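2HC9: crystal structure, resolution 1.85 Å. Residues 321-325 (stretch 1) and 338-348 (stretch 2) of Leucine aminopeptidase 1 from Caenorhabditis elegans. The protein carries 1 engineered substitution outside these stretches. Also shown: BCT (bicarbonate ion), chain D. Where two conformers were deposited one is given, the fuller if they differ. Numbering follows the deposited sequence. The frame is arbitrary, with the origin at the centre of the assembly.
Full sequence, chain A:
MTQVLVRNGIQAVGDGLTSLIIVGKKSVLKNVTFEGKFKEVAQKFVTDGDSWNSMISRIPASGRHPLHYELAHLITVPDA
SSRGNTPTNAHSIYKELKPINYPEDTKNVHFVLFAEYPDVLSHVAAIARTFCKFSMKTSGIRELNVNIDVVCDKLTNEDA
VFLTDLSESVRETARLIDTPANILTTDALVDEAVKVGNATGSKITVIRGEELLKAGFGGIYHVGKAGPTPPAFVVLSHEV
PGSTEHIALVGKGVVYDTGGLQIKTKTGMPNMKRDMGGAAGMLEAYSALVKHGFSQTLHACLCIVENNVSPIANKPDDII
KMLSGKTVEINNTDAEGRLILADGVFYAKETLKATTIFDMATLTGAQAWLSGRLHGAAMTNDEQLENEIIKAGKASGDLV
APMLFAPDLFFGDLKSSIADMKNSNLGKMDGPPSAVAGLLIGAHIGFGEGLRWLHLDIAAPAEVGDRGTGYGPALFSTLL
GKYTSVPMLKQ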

# COMPACT_ATOMS: atom_id res chain seq x y z
N LYS A 321 -21.67 -20.70 -17.44
CA LYS A 321 -22.95 -21.33 -17.10
C LYS A 321 -22.67 -22.47 -16.11
O LYS A 321 -21.85 -23.37 -16.38
N MET A 322 -23.36 -22.40 -14.99
CA MET A 322 -23.15 -23.33 -13.87
C MET A 322 -23.95 -24.61 -14.15
O MET A 322 -24.77 -24.66 -15.08
N LEU A 323 -23.72 -25.65 -13.34
CA LEU A 323 -24.50 -26.90 -13.49
C LEU A 323 -26.02 -26.62 -13.42
O LEU A 323 -26.82 -27.26 -14.10
N SER A 324 -26.39 -25.62 -12.62
CA SER A 324 -27.81 -25.24 -12.39
C SER A 324 -28.48 -24.67 -13.66
O SER A 324 -29.71 -24.55 -13.71
N GLY A 325 -27.66 -24.32 -14.64
CA GLY A 325 -28.15 -23.61 -15.83
C GLY A 325 -28.09 -22.10 -15.69
O GLY A 325 -28.26 -21.39 -16.68
N ARG A 338 -16.78 -20.91 -3.97
CA ARG A 338 -18.22 -20.79 -4.03
C ARG A 338 -18.76 -21.22 -5.41
O ARG A 338 -19.87 -21.76 -5.49
N LEU A 339 -17.97 -21.03 -6.46
CA LEU A 339 -18.35 -21.48 -7.82
C LEU A 339 -18.41 -23.01 -7.85
O LEU A 339 -19.38 -23.60 -8.31
N ILE A 340 -17.36 -23.65 -7.35
CA ILE A 340 -17.34 -25.11 -7.43
C ILE A 340 -18.42 -25.73 -6.55
O ILE A 340 -19.03 -26.75 -6.92
N LEU A 341 -18.65 -25.13 -5.37
CA LEU A 341 -19.67 -25.61 -4.46
C LEU A 341 -21.08 -25.38 -4.99
O LEU A 341 -21.95 -26.16 -4.69
N ALA A 342 -21.29 -24.31 -5.76
CA ALA A 342 -22.61 -24.10 -6.40
C ALA A 342 -22.97 -25.33 -7.27
O ALA A 342 -24.13 -25.78 -7.30
N ASP A 343 -21.99 -25.87 -7.99
CA ASP A 343 -22.25 -27.09 -8.77
C ASP A 343 -22.48 -28.31 -7.86
O ASP A 343 -23.36 -29.13 -8.11
N GLY A 344 -21.66 -28.43 -6.81
CA GLY A 344 -21.75 -29.62 -5.93
C GLY A 344 -23.10 -29.69 -5.22
O GLY A 344 -23.72 -30.77 -5.12
N VAL A 345 -23.58 -28.54 -4.75
CA VAL A 345 -24.83 -28.48 -4.03
C VAL A 345 -26.03 -28.68 -5.00
O VAL A 345 -27.01 -29.38 -4.68
N PHE A 346 -25.95 -28.11 -6.19
CA PHE A 346 -26.97 -28.37 -7.20
C PHE A 346 -27.04 -29.86 -7.58
O PHE A 346 -28.11 -30.47 -7.64
N TYR A 347 -25.89 -30.44 -7.81
CA TYR A 347 -25.83 -31.89 -8.06
C TYR A 347 -26.48 -32.69 -6.94
O TYR A 347 -27.26 -33.63 -7.21
N ALA A 348 -26.14 -32.36 -5.69
CA ALA A 348 -26.70 -33.08 -4.54
C ALA A 348 -28.21 -32.98 -4.53
O ALA A 348 -28.88 -33.98 -4.26

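The first stretch folds as a type I beta turn from Met322 to Gly325, closed by Gly325 N to Met322 O at 2.9 Å, and this compact knob sits against a helix that runs through the whole of residues 338-348. The closest CA pair is Leu323 CA and Asp343 CA, 5.2 Å apart. Together the stretches bury 399 Å², and Leu323, Met322 and Phe346 contribute the largest shares.

Met322 points toward the helix with all three chi angles in m (-54°, -57°, -72°). This curl brings its terminal methyl back to the helix surface: Met322 CE lies 3.2 Å from Leu339 O, 3.8 Å from Ala342 CB and 4.1 Å from Leu339 CD2. The methyl settles in a shallow site lined by Leu339 O, Ala342 CB and Asp343 OD1, with Leu339 (m, t) bordering it. Met322 CE is 3.7 Å from Asp343 OD1, so the methionine tip also abuts the polar centre of the contact.

That centre is Asp343. Its CA-to-CB bond points sideways, but chi1 of -75° (m) carries the carboxylate nearer the turn, where Asp343 OD1 accepts a hydrogen bond from Leu323 N at 2.8 Å. The N-H...O angle of 169° is nearly linear. A water extends this anchor: it accepts from Ser324 N at 3.1 Å, donates to Asp343 OD1 at 2.9 Å, and donates weakly to Ala342 O at 3.0 Å. Two successive amides of the turn are thereby tied to one carboxylate oxygen, one directly and one through water. Asp343 OD2 is hydrogen-bonded elsewhere in the structure.

Leu323 (t, p) is the second bump. Leu323 points toward the helix and rests in the notch bordered by Phe346 and the CB of Tyr347: Leu323 CG is 3.7 Å from Phe346 CD2, and Leu323 CD2 is 3.7 Å from Tyr347 CB. Both aromatics have chi1 in t, but they receive the turn differently: Leu323 CD2 lies at the edge of the Tyr347 ring, near its plane, whereas Phe346 offers a face to Ser324. Ser324 CA stands 3.5 Å from the Phe346 ring centroid and only 2° off the ring normal, a well-centred CH-pi contact. Ser324 CB, 3.7 Å from Phe346 CD1, lies over that same face. The serine's chi1 is p, and its OG is hydrogen-bonded to a residue flanking one of the stretches.

Arg338 takes no part in this packing; its end leads away to a bicarbonate ion, whose O3 accepts from Arg338 N at 2.9 Å and Arg338 NE at 2.8 Å, while O2 accepts from Arg338 NH2 at 3.1 Å.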

# COMPACT_ATOMS: atom_id res chain seq x y z
CB LYS A 321 -23.66 -21.84 -18.36
CG LYS A 321 -25.05 -22.44 -18.08
CD LYS A 321 -25.87 -22.67 -19.37
CE LYS A 321 -26.59 -21.36 -19.73
NZ LYS A 321 -27.61 -21.46 -20.83
CB MET A 322 -23.66 -22.67 -12.58
CG MET A 322 -23.05 -21.29 -12.32
SD MET A 322 -21.24 -21.29 -12.26
CE MET A 322 -20.98 -22.10 -10.70
CB LEU A 323 -24.09 -27.90 -12.41
CG LEU A 323 -24.70 -29.30 -12.53
CD1 LEU A 323 -24.29 -29.97 -13.87
CD2 LEU A 323 -24.31 -30.17 -11.30
CB SER A 324 -27.88 -24.18 -11.29
OG SER A 324 -27.29 -22.96 -11.74
CB ARG A 338 -18.66 -19.37 -3.66
CG ARG A 338 -18.19 -18.28 -4.68
CD ARG A 338 -18.33 -16.86 -4.07
NE ARG A 338 -17.27 -16.62 -3.09
CZ ARG A 338 -17.07 -15.43 -2.51
NH1 ARG A 338 -17.85 -14.39 -2.83
NH2 ARG A 338 -16.07 -15.29 -1.63
CB LEU A 339 -17.32 -21.01 -8.86
CG LEU A 339 -17.27 -19.47 -9.08
CD1 LEU A 339 -16.14 -19.11 -10.05
CD2 LEU A 339 -18.62 -18.95 -9.61
CB ILE A 340 -15.93 -25.71 -7.21
CG1 ILE A 340 -15.51 -25.65 -5.73
CG2 ILE A 340 -14.88 -24.99 -8.12
CD1 ILE A 340 -14.12 -26.33 -5.43
CB LEU A 341 -19.53 -24.99 -3.06
CG LEU A 341 -18.27 -25.41 -2.28
CD1 LEU A 341 -18.04 -24.43 -1.14
CD2 LEU A 341 -18.39 -26.86 -1.73
CB ALA A 342 -22.58 -22.81 -7.29
CB ASP A 343 -21.07 -27.38 -9.70
CG ASP A 343 -21.02 -26.45 -10.91
OD1 ASP A 343 -21.95 -25.62 -11.11
OD2 ASP A 343 -20.02 -26.56 -11.65
CB VAL A 345 -24.91 -27.15 -3.23
CG1 VAL A 345 -26.27 -26.90 -2.74
CG2 VAL A 345 -23.95 -27.18 -2.03
CB PHE A 346 -26.77 -27.52 -8.45
CG PHE A 346 -27.89 -27.69 -9.45
CD1 PHE A 346 -29.09 -26.99 -9.27
CD2 PHE A 346 -27.76 -28.56 -10.53
CE1 PHE A 346 -30.14 -27.16 -10.20
CE2 PHE A 346 -28.81 -28.76 -11.43
CZ PHE A 346 -30.00 -28.04 -11.27
CB TYR A 347 -24.38 -32.33 -8.27
CG TYR A 347 -24.24 -33.79 -8.69
CD1 TYR A 347 -24.20 -34.13 -10.03
CD2 TYR A 347 -24.16 -34.81 -7.73
CE1 TYR A 347 -24.03 -35.47 -10.44
CE2 TYR A 347 -24.00 -36.14 -8.13
CZ TYR A 347 -23.93 -36.46 -9.46
OH TYR A 347 -23.77 -37.78 -9.83
CB ALA A 348 -26.12 -32.54 -3.22
C BCT D . -14.29 -18.60 -2.21
O1 BCT D . -13.39 -19.42 -2.39
O2 BCT D . -14.25 -17.76 -1.29
O3 BCT D . -15.30 -18.58 -3.04
O HOH W 1 -24.60 -24.98 -10.14